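Local coordinates for vascular protein tyrosine phosphatase 1 (Rattus norvegicus, PDB 3I36) that probably removes phosphate from phosphotyrosine residues of proteins, through the cytoplasmic catalytic domain of a receptor-type tyrosine phosphatase held in this chain, at residues V276-L279 with R280-P284; E49-D52 with L53-I56; G107-S110 with K111-I115. All coordinates share one frame; numbering follows the deposited sequence.

Contact 1: residues V276-L279 with R280-P284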
ATOM      1  N   VAL A 276      10.919  -1.764   6.641  1.00 10.43           N
ATOM      2  CA  VAL A 276      10.231  -0.516   6.937  1.00 11.68           C
ATOM      3  C   VAL A 276      11.156   0.631   6.613  1.00 12.96           C
ATOM      4  O   VAL A 276      10.728   1.643   6.079  1.00 12.27           O
ATOM      5  CB  VAL A 276       9.747  -0.442   8.394  1.00 12.94           C
ATOM      6  CG1 VAL A 276       9.118   0.935   8.676  1.00 11.16           C
ATOM      7  CG2 VAL A 276       8.742  -1.586   8.649  1.00 11.08           C
ATOM      8  N   TYR A 277      12.433   0.461   6.928  1.00 11.52           N
ATOM      9  CA  TYR A 277      13.426   1.465   6.570  1.00 12.60           C
ATOM     10  C   TYR A 277      13.338   1.794   5.081  1.00 12.75           C
ATOM     11  O   TYR A 277      13.227   2.961   4.671  1.00  9.77           O
ATOM     12  CB  TYR A 277      14.813   0.942   6.894  1.00 12.95           C
ATOM     13  CG  TYR A 277      15.870   2.001   6.807  1.00 13.83           C
ATOM     14  CD1 TYR A 277      16.429   2.539   7.961  1.00 15.18           C
ATOM     15  CD2 TYR A 277      16.321   2.461   5.573  1.00 13.31           C
ATOM     16  CE1 TYR A 277      17.402   3.513   7.888  1.00 15.03           C
ATOM     17  CE2 TYR A 277      17.297   3.438   5.494  1.00 18.44           C
ATOM     18  CZ  TYR A 277      17.831   3.956   6.659  1.00 16.28           C
ATOM     19  OH  TYR A 277      18.792   4.931   6.592  1.00 16.12           O
ATOM     20  N   ASP A 278      13.392   0.751   4.274  1.00 11.14           N
ATOM     21  CA  ASP A 278      13.254   0.890   2.836  1.00 11.48           C
ATOM     22  C   ASP A 278      11.947   1.608   2.468  1.00 11.53           C
ATOM     23  O   ASP A 278      11.941   2.533   1.664  1.00 11.51           O
ATOM     24  CB  ASP A 278      13.277  -0.492   2.205  1.00 14.98           C
ATOM     25  CG  ASP A 278      13.336  -0.440   0.704  1.00 16.65           C
ATOM     26  OD1 ASP A 278      14.021   0.446   0.152  1.00 14.02           O
ATOM     27  OD2 ASP A 278      12.714  -1.314   0.089  1.00 13.65           O
ATOM     28  N   LEU A 279      10.842   1.184   3.059  1.00 12.95           N
ATOM     29  CA  LEU A 279       9.577   1.861   2.795  1.00 13.37           C
ATOM     30  C   LEU A 279       9.677   3.341   3.116  1.00 13.03           C
ATOM     31  O   LEU A 279       9.256   4.178   2.319  1.00 11.78           O
ATOM     32  CB  LEU A 279       8.432   1.218   3.571  1.00  9.22           C
ATOM     33  CG  LEU A 279       8.179  -0.248   3.203  1.00  9.78           C
ATOM     34  CD1 LEU A 279       6.987  -0.750   4.006  1.00 10.65           C
ATOM     35  CD2 LEU A 279       7.947  -0.407   1.704  1.00  9.81           C
ATOM     36  N   ARG A 280      10.244   3.664   4.273  1.00 10.58           N
ATOM     37  CA  ARG A 280      10.386   5.063   4.672  1.00 10.06           C
ATOM     38  C   ARG A 280      11.275   5.869   3.729  1.00 12.94           C
ATOM     39  O   ARG A 280      11.114   7.079   3.616  1.00 14.96           O
ATOM     40  CB  ARG A 280      10.967   5.173   6.073  1.00 12.71           C
ATOM     41  CG  ARG A 280      10.054   4.661   7.159  1.00 13.38           C
ATOM     42  CD  ARG A 280       8.907   5.618   7.445  1.00 12.01           C
ATOM     43  NE  ARG A 280       8.082   4.986   8.455  1.00 13.96           N
ATOM     44  CZ  ARG A 280       8.352   5.009   9.752  1.00 14.89           C
ATOM     45  NH1 ARG A 280       9.405   5.689  10.201  1.00 12.71           N
ATOM     46  NH2 ARG A 280       7.566   4.351  10.602  1.00 14.58           N
ATOM     47  N   MET A 281      12.215   5.206   3.073  1.00 12.22           N
ATOM     48  CA  MET A 281      13.054   5.874   2.088  1.00 13.63           C
ATOM     49  C   MET A 281      12.269   6.155   0.817  1.00 12.44           C
ATOM     50  O   MET A 281      12.773   6.812  -0.098  1.00 13.20           O
ATOM     51  CB  MET A 281      14.287   5.028   1.762  1.00 10.15           C
ATOM     52  CG  MET A 281      15.310   4.996   2.873  1.00 11.36           C
ATOM     53  SD  MET A 281      15.923   6.653   3.186  1.00 16.31           S
ATOM     54  CE  MET A 281      16.587   7.075   1.573  1.00 17.17           C
ATOM     55  N   HIS A 282      11.041   5.650   0.743  1.00 15.68           N
ATOM     56  CA  HIS A 282      10.232   5.843  -0.463  1.00 11.26           C
ATOM     57  C   HIS A 282       8.981   6.675  -0.251  1.00  9.89           C
ATOM     58  O   HIS A 282       8.449   7.257  -1.185  1.00 12.06           O
ATOM     59  CB  HIS A 282       9.890   4.498  -1.086  1.00 12.28           C
ATOM     60  CG  HIS A 282      11.068   3.850  -1.726  1.00 12.56           C
ATOM     61  ND1 HIS A 282      11.975   3.094  -1.018  1.00 13.38           N
ATOM     62  CD2 HIS A 282      11.529   3.905  -2.997  1.00 17.04           C
ATOM     63  CE1 HIS A 282      12.927   2.681  -1.833  1.00 16.07           C
ATOM     64  NE2 HIS A 282      12.683   3.161  -3.037  1.00 14.84           N
ATOM     65  N   ARG A 283       8.506   6.727   0.980  1.00 10.66           N
ATOM     66  CA  ARG A 283       7.299   7.480   1.259  1.00 10.75           C
ATOM     67  C   ARG A 283       7.315   7.688   2.749  1.00 14.07           C
ATOM     68  O   ARG A 283       7.753   6.812   3.484  1.00 10.72           O
ATOM     69  CB  ARG A 283       6.078   6.658   0.864  1.00 12.70           C
ATOM     70  CG  ARG A 283       4.738   7.374   0.974  1.00 10.20           C
ATOM     71  CD  ARG A 283       3.689   6.574   0.192  1.00  8.56           C
ATOM     72  NE  ARG A 283       2.325   7.068   0.389  1.00 11.01           N
ATOM     73  CZ  ARG A 283       1.815   8.129  -0.235  1.00 15.12           C
ATOM     74  NH1 ARG A 283       2.558   8.824  -1.092  1.00 10.01           N
ATOM     75  NH2 ARG A 283       0.564   8.488  -0.002  1.00 12.13           N
ATOM     76  N   PRO A 284       6.861   8.854   3.200  1.00 13.20           N
ATOM     77  CA  PRO A 284       6.859   9.120   4.632  1.00 10.73           C
ATOM     78  C   PRO A 284       5.945   8.161   5.353  1.00 10.30           C
ATOM     79  O   PRO A 284       4.982   7.635   4.771  1.00 10.80           O
ATOM     80  CB  PRO A 284       6.253  10.533   4.718  1.00 16.92           C
ATOM     81  CG  PRO A 284       5.520  10.708   3.428  1.00 22.13           C
ATOM     82  CD  PRO A 284       6.406  10.024   2.435  1.00 18.07           C
TER
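Y277 lies alongside M281, one helical turn further on, and its CE2 meets M281 CG at 3.6 Å. The M281 chain bends at chi2 and chi3, and its sulfur SD sits 5.2 Å from the centroid of the Y277 ring, obliquely placed, a Met-aromatic contact. V276 and R280 also run side by side, with V276 CG1 over one face of the guanidinium. The polar end of R280 turns elsewhere: NE and NH2 bond the carbonyls of M286 and V287.

H282 closes the helix end. Its CG stands beside the backbone N (chi1 -72°), which turns the ring's ND1 edge back to D278. ND1 donates to D278 O at 2.7 Å, almost straight at 176° and in the ring plane, though it comes from above the carbonyl plane. The D278 carboxylate stands nearly perpendicular to the ring (87°), and OD1 lies 3.2 Å from H282 CE1. OD2 forms a salt bridge with R259. A leucine in place of H282 would probably leave D278 O without this straight side-chain bond and the turn less firmly closed.

L279 O accepts from two backbone donors, H282 N at 2.8 Å and R283 N at 3.0 Å. The chain then leaves the helix, and R283 extends away. The arrangement is a helix C-terminus closed by a side-chain-to-backbone bond, leading into R283, whose guanidinium bonds the carbonyls of A246 and G247 in the loop that probably binds the phosphate, the signature P-loop of tyrosine phosphatases.

Contact 2: residues E49-D52 with L53-I56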
ATOM      1  N   GLU A  49      13.231  -0.084  18.015  1.00 15.14           N
ATOM      2  CA  GLU A  49      13.455  -0.260  16.585  1.00 17.75           C
ATOM      3  C   GLU A  49      12.644   0.777  15.840  1.00 19.33           C
ATOM      4  O   GLU A  49      13.127   1.423  14.914  1.00 16.98           O
ATOM      5  CB  GLU A  49      13.024  -1.655  16.140  1.00 17.23           C
ATOM      6  CG  GLU A  49      13.982  -2.734  16.545  1.00 22.26           C
ATOM      7  CD  GLU A  49      13.506  -4.107  16.126  1.00 22.46           C
ATOM      8  OE1 GLU A  49      14.028  -5.093  16.674  1.00 22.18           O
ATOM      9  OE2 GLU A  49      12.611  -4.192  15.259  1.00 26.43           O
ATOM     10  N   TYR A  50      11.394   0.928  16.260  1.00 14.33           N
ATOM     11  CA  TYR A  50      10.484   1.811  15.569  1.00 17.23           C
ATOM     12  C   TYR A  50      10.921   3.264  15.737  1.00 18.22           C
ATOM     13  O   TYR A  50      10.822   4.061  14.809  1.00 18.72           O
ATOM     14  CB  TYR A  50       9.065   1.599  16.094  1.00 14.73           C
ATOM     15  CG  TYR A  50       8.050   2.306  15.259  1.00 19.52           C
ATOM     16  CD1 TYR A  50       7.748   1.859  13.976  1.00 13.34           C
ATOM     17  CD2 TYR A  50       7.402   3.432  15.740  1.00 16.27           C
ATOM     18  CE1 TYR A  50       6.820   2.522  13.199  1.00 15.74           C
ATOM     19  CE2 TYR A  50       6.479   4.093  14.980  1.00 15.66           C
ATOM     20  CZ  TYR A  50       6.195   3.638  13.709  1.00 16.96           C
ATOM     21  OH  TYR A  50       5.277   4.309  12.968  1.00 16.72           O
ATOM     22  N   GLU A  51      11.426   3.600  16.918  1.00 14.81           N
ATOM     23  CA  GLU A  51      11.930   4.947  17.164  1.00 18.68           C
ATOM     24  C   GLU A  51      13.143   5.220  16.289  1.00 16.69           C
ATOM     25  O   GLU A  51      13.338   6.332  15.793  1.00 18.12           O
ATOM     26  CB  GLU A  51      12.293   5.126  18.639  1.00 18.70           C
ATOM     27  CG  GLU A  51      13.045   6.417  18.943  1.00 24.58           C
ATOM     28  CD  GLU A  51      12.190   7.663  18.768  1.00 27.97           C
ATOM     29  OE1 GLU A  51      10.957   7.545  18.594  1.00 28.96           O
ATOM     30  OE2 GLU A  51      12.759   8.772  18.807  1.00 30.23           O
ATOM     31  N   ASP A  52      13.950   4.190  16.078  1.00 16.23           N
ATOM     32  CA  ASP A  52      15.124   4.303  15.206  1.00 17.36           C
ATOM     33  C   ASP A  52      14.738   4.589  13.769  1.00 17.46           C
ATOM     34  O   ASP A  52      15.518   5.154  13.006  1.00 19.00           O
ATOM     35  CB  ASP A  52      15.936   3.014  15.245  1.00 14.93           C
ATOM     36  CG  ASP A  52      16.837   2.941  16.445  1.00 27.57           C
ATOM     37  OD1 ASP A  52      17.017   3.982  17.116  1.00 32.41           O
ATOM     38  OD2 ASP A  52      17.363   1.847  16.713  1.00 28.31           O
ATOM     39  N   LEU A  53      13.531   4.182  13.403  1.00 14.77           N
ATOM     40  CA  LEU A  53      13.022   4.432  12.065  1.00 15.77           C
ATOM     41  C   LEU A  53      12.453   5.846  11.915  1.00 14.49           C
ATOM     42  O   LEU A  53      12.227   6.310  10.798  1.00 15.37           O
ATOM     43  CB  LEU A  53      11.939   3.410  11.732  1.00 14.31           C
ATOM     44  CG  LEU A  53      12.466   1.986  11.498  1.00 16.34           C
ATOM     45  CD1 LEU A  53      11.311   1.017  11.399  1.00 14.45           C
ATOM     46  CD2 LEU A  53      13.323   1.941  10.240  1.00 14.69           C
ATOM     47  N   LYS A  54      12.242   6.521  13.036  1.00 13.63           N
ATOM     48  CA  LYS A  54      11.430   7.735  13.048  1.00 16.58           C
ATOM     49  C   LYS A  54      11.818   8.764  11.987  1.00 15.69           C
ATOM     50  O   LYS A  54      10.959   9.328  11.304  1.00 18.68           O
ATOM     51  CB  LYS A  54      11.466   8.390  14.436  1.00 18.56           C
ATOM     52  CG  LYS A  54      10.493   9.549  14.579  1.00 26.12           C
ATOM     53  CD  LYS A  54      10.458  10.100  16.012  1.00 31.01           C
ATOM     54  CE  LYS A  54      11.815  10.622  16.439  1.00 40.93           C
ATOM     55  NZ  LYS A  54      11.808  11.117  17.849  1.00 47.00           N
ATOM     56  N   LEU A  55      13.114   9.009  11.857  1.00 16.23           N
ATOM     57  CA  LEU A  55      13.598  10.096  11.010  1.00 15.58           C
ATOM     58  C   LEU A  55      13.984   9.610   9.631  1.00 19.45           C
ATOM     59  O   LEU A  55      14.439  10.389   8.790  1.00 16.66           O
ATOM     60  CB  LEU A  55      14.798  10.782  11.647  1.00 16.11           C
ATOM     61  CG  LEU A  55      14.579  11.292  13.070  1.00 19.65           C
ATOM     62  CD1 LEU A  55      15.874  11.905  13.600  1.00 24.80           C
ATOM     63  CD2 LEU A  55      13.468  12.308  13.099  1.00 19.64           C
ATOM     64  N   ILE A  56      13.808   8.323   9.380  1.00 17.48           N
ATOM     65  CA  ILE A  56      14.257   7.812   8.102  1.00 15.32           C
ATOM     66  C   ILE A  56      13.477   8.400   6.933  1.00 16.85           C
ATOM     67  O   ILE A  56      12.239   8.334   6.889  1.00 14.83           O
ATOM     68  CB  ILE A  56      14.204   6.295   8.027  1.00 15.03           C
ATOM     69  CG1 ILE A  56      14.977   5.681   9.209  1.00 15.49           C
ATOM     70  CG2 ILE A  56      14.780   5.830   6.695  1.00 11.13           C
ATOM     71  CD1 ILE A  56      16.376   6.238   9.404  1.00 14.25           C
TER
HETATM   72  O   HOH W   1       9.722   9.914  18.954  1.00 47.51           O
HETATM   73  O   HOH W   2      15.464   7.829  12.774  1.00 21.81           O
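E51 and K54 lie side by side and point the same way near the C-terminal end of the long helix 28-53, where an i to i+3 salt bridge joins them. The E51 chain leaves with CG anti to the backbone N (chi1 170°) and bends at chi2. This brings the carboxylate round to the lysine. K54 runs extended and then bends at chi3, which swings NZ to E51 OE2 at 2.7 Å. NZ arrives on the syn side of OE2, 15° from the carboxylate plane. A water completes the bridge: it donates to E51 OE1 and accepts from K54 NZ at 2.6 Å. Both residues are exposed, so the pair sits at the surface.

L53 is buried, and Y50 lies beside it. L53 CD1 approaches the Y50 ring obliquely; Y50 CD1 and L53 CD1 are 4.5 Å apart, a loose contact. L53 also packs on V276 and Y273 of helix 272-280 and on Y293. The hydroxyl of Y50 bonds V287 O, and its ring meets that of Y293.

The backbone changes pattern here. L53 N makes two weak bonds, to E49 O and Y50 O, while K54 N bonds E51 O at 3.0 Å. A type I turn from L53 to I56 follows, closed by I56 N to L53 O. A second water links helix and turn: it donates to D52 O at 2.7 Å and accepts from L55 N at 2.8 Å.

Contact 3: residues G107-S110 with K111-I115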
ATOM      1  N   GLY A 107       9.159  -3.905  -3.549  1.00 15.96           N
ATOM      2  CA  GLY A 107       8.700  -5.133  -2.965  1.00 11.28           C
ATOM      3  C   GLY A 107       9.908  -6.026  -2.835  1.00 13.84           C
ATOM      4  O   GLY A 107      11.059  -5.604  -2.991  1.00 15.15           O
ATOM      5  N   TYR A 108       9.640  -7.280  -2.556  1.00 12.60           N
ATOM      6  CA  TYR A 108      10.713  -8.245  -2.449  1.00 13.33           C
ATOM      7  C   TYR A 108      11.502  -8.354  -3.756  1.00 18.40           C
ATOM      8  O   TYR A 108      12.722  -8.467  -3.742  1.00 19.59           O
ATOM      9  CB  TYR A 108      10.133  -9.595  -2.071  1.00 14.94           C
ATOM     10  CG  TYR A 108      11.203 -10.625  -1.837  1.00 15.33           C
ATOM     11  CD1 TYR A 108      11.906 -10.645  -0.648  1.00 15.46           C
ATOM     12  CD2 TYR A 108      11.504 -11.568  -2.803  1.00 16.04           C
ATOM     13  CE1 TYR A 108      12.890 -11.579  -0.419  1.00 19.39           C
ATOM     14  CE2 TYR A 108      12.484 -12.538  -2.573  1.00 19.14           C
ATOM     15  CZ  TYR A 108      13.170 -12.523  -1.384  1.00 25.58           C
ATOM     16  OH  TYR A 108      14.148 -13.453  -1.139  1.00 27.12           O
ATOM     17  N   HIS A 109      10.800  -8.284  -4.881  1.00 15.87           N
ATOM     18  CA  HIS A 109      11.401  -8.553  -6.183  1.00 24.05           C
ATOM     19  C   HIS A 109      11.948  -7.352  -6.936  1.00 17.21           C
ATOM     20  O   HIS A 109      12.951  -7.468  -7.645  1.00 19.18           O
ATOM     21  CB  HIS A 109      10.427  -9.337  -7.051  1.00 25.30           C
ATOM     22  CG  HIS A 109      10.096 -10.673  -6.476  1.00 29.71           C
ATOM     23  ND1 HIS A 109       8.961 -10.901  -5.731  1.00 35.90           N
ATOM     24  CD2 HIS A 109      10.785 -11.838  -6.482  1.00 36.86           C
ATOM     25  CE1 HIS A 109       8.948 -12.159  -5.327  1.00 38.52           C
ATOM     26  NE2 HIS A 109      10.044 -12.749  -5.770  1.00 37.88           N
ATOM     27  N   SER A 110      11.312  -6.199  -6.800  1.00 14.51           N
ATOM     28  CA  SER A 110      11.786  -5.064  -7.565  1.00 16.36           C
ATOM     29  C   SER A 110      11.390  -3.757  -6.923  1.00 11.14           C
ATOM     30  O   SER A 110      10.501  -3.701  -6.078  1.00 13.74           O
ATOM     31  CB  SER A 110      11.227  -5.099  -8.981  1.00 16.40           C
ATOM     32  OG  SER A 110      10.014  -4.349  -9.014  1.00 17.45           O
ATOM     33  N   LYS A 111      12.070  -2.709  -7.356  1.00 11.41           N
ATOM     34  CA  LYS A 111      11.930  -1.391  -6.784  1.00 15.38           C
ATOM     35  C   LYS A 111      10.540  -0.838  -7.068  1.00 19.55           C
ATOM     36  O   LYS A 111      10.091   0.101  -6.427  1.00 14.88           O
ATOM     37  CB  LYS A 111      13.001  -0.480  -7.393  1.00 27.37           C
ATOM     38  CG  LYS A 111      13.097   0.902  -6.780  1.00 46.47           C
ATOM     39  CD  LYS A 111      14.258   1.694  -7.385  1.00 53.20           C
ATOM     40  CE  LYS A 111      13.867   2.384  -8.682  1.00 56.62           C
ATOM     41  NZ  LYS A 111      14.943   3.314  -9.147  1.00 54.66           N
ATOM     42  N   LYS A 112       9.847  -1.413  -8.039  1.00 16.71           N
ATOM     43  CA  LYS A 112       8.536  -0.873  -8.384  1.00 14.85           C
ATOM     44  C   LYS A 112       7.411  -1.885  -8.225  1.00 13.86           C
ATOM     45  O   LYS A 112       6.388  -1.808  -8.913  1.00 15.54           O
ATOM     46  CB  LYS A 112       8.553  -0.323  -9.806  1.00 17.39           C
ATOM     47  CG  LYS A 112       9.462   0.877 -10.010  1.00 17.06           C
ATOM     48  CD  LYS A 112       9.265   1.446 -11.414  1.00 27.20           C
ATOM     49  CE  LYS A 112       9.902   2.814 -11.565  1.00 37.27           C
ATOM     50  NZ  LYS A 112       9.703   3.344 -12.940  1.00 46.12           N
ATOM     51  N   ASP A 113       7.586  -2.817  -7.297  1.00 11.78           N
ATOM     52  CA  ASP A 113       6.560  -3.834  -7.068  1.00 13.85           C
ATOM     53  C   ASP A 113       5.261  -3.215  -6.628  1.00 12.26           C
ATOM     54  O   ASP A 113       4.191  -3.771  -6.856  1.00 12.91           O
ATOM     55  CB  ASP A 113       7.012  -4.828  -6.010  1.00 11.48           C
ATOM     56  CG  ASP A 113       8.088  -5.743  -6.519  1.00 15.47           C
ATOM     57  OD1 ASP A 113       8.697  -6.431  -5.686  1.00 14.73           O
ATOM     58  OD2 ASP A 113       8.322  -5.752  -7.752  1.00 12.66           O
ATOM     59  N   PHE A 114       5.355  -2.073  -5.963  1.00 13.20           N
ATOM     60  CA  PHE A 114       4.174  -1.443  -5.413  1.00 10.85           C
ATOM     61  C   PHE A 114       4.141   0.015  -5.770  1.00  9.24           C
ATOM     62  O   PHE A 114       5.166   0.632  -5.991  1.00 10.31           O
ATOM     63  CB  PHE A 114       4.177  -1.519  -3.882  1.00 11.50           C
ATOM     64  CG  PHE A 114       4.059  -2.902  -3.348  1.00 14.45           C
ATOM     65  CD1 PHE A 114       5.190  -3.623  -3.018  1.00 10.81           C
ATOM     66  CD2 PHE A 114       2.812  -3.491  -3.180  1.00 16.12           C
ATOM     67  CE1 PHE A 114       5.081  -4.905  -2.511  1.00 12.40           C
ATOM     68  CE2 PHE A 114       2.701  -4.776  -2.675  1.00 12.76           C
ATOM     69  CZ  PHE A 114       3.837  -5.475  -2.336  1.00 12.95           C
ATOM     70  N   ILE A 115       2.941   0.559  -5.782  1.00  9.89           N
ATOM     71  CA  ILE A 115       2.772   1.987  -5.667  1.00  9.13           C
ATOM     72  C   ILE A 115       1.958   2.185  -4.416  1.00 10.11           C
ATOM     73  O   ILE A 115       0.876   1.611  -4.273  1.00 11.94           O
ATOM     74  CB  ILE A 115       2.021   2.560  -6.838  1.00  9.68           C
ATOM     75  CG1 ILE A 115       2.896   2.497  -8.085  1.00 10.86           C
ATOM     76  CG2 ILE A 115       1.595   4.001  -6.524  1.00  9.59           C
ATOM     77  CD1 ILE A 115       2.145   2.792  -9.352  1.00 12.40           C
TER
HETATM   78  O   HOH W   3       7.355  -8.565  -5.004  1.00 17.38           O
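G107 brings its CA to the D113 carboxylate, 3.0 Å from D113 OD1, and to the edge of the F114 ring. G107 has no side chain, and D113 OD1 and F114 CE1 close in on the space a CB would take. Next, Y108 points away from the turn, and its hydroxyl bonds E267. H109 N then donates to D113 OD1 at 2.9 Å, nearly along the C-O axis. The H109 ring has Y108 CD2 over its face, and a water joins H109 ND1 to D113 OD1. S110 N gives OD1 a second backbone bond, also 2.9 Å but from above the carboxylate plane. S110 OG donates to D113 OD2 at 2.5 Å and accepts from K112 N at 3.1 Å. D113 CG lies beside its own backbone N (chi1 -72°), which turns the carboxylate back into this set of donors. Three protein bonds and a water thus fix its rotation. The type I turn from S110 to D113 closes with D113 N to S110 O.

The whole connects antiparallel strands 102-105 and 114-117 as a hairpin. F114 packs on M105, on I240 and V242 of the neighbouring parallel strand 240-243, and on helix 249-267, while Y108 and H109 reach Y262 of that helix.

How the contacts relate
Contacts 1 and 2 touch, with centres 10 Å apart. R280 NH1 lies 3.0 Å from L53 O, and I56 packs against Y277, so the ends of helices 28-53 and 272-280 lie together. Contact 3 does not touch contact 1, though their nearest atoms are about 4 Å apart; contact 2 is farther, its centre 22 Å away. M105, in the hairpin's first strand, touches L279, H282 and F114. The probable substrate site lies nearest contact 1, with the R283 side chain about 4 Å from that of V248. The Y50 side chain is about 5 Å from that of Q288. The F114 side chain is about 12 Å from that of C244, the likely nucleophile that forms the phosphocysteine intermediate.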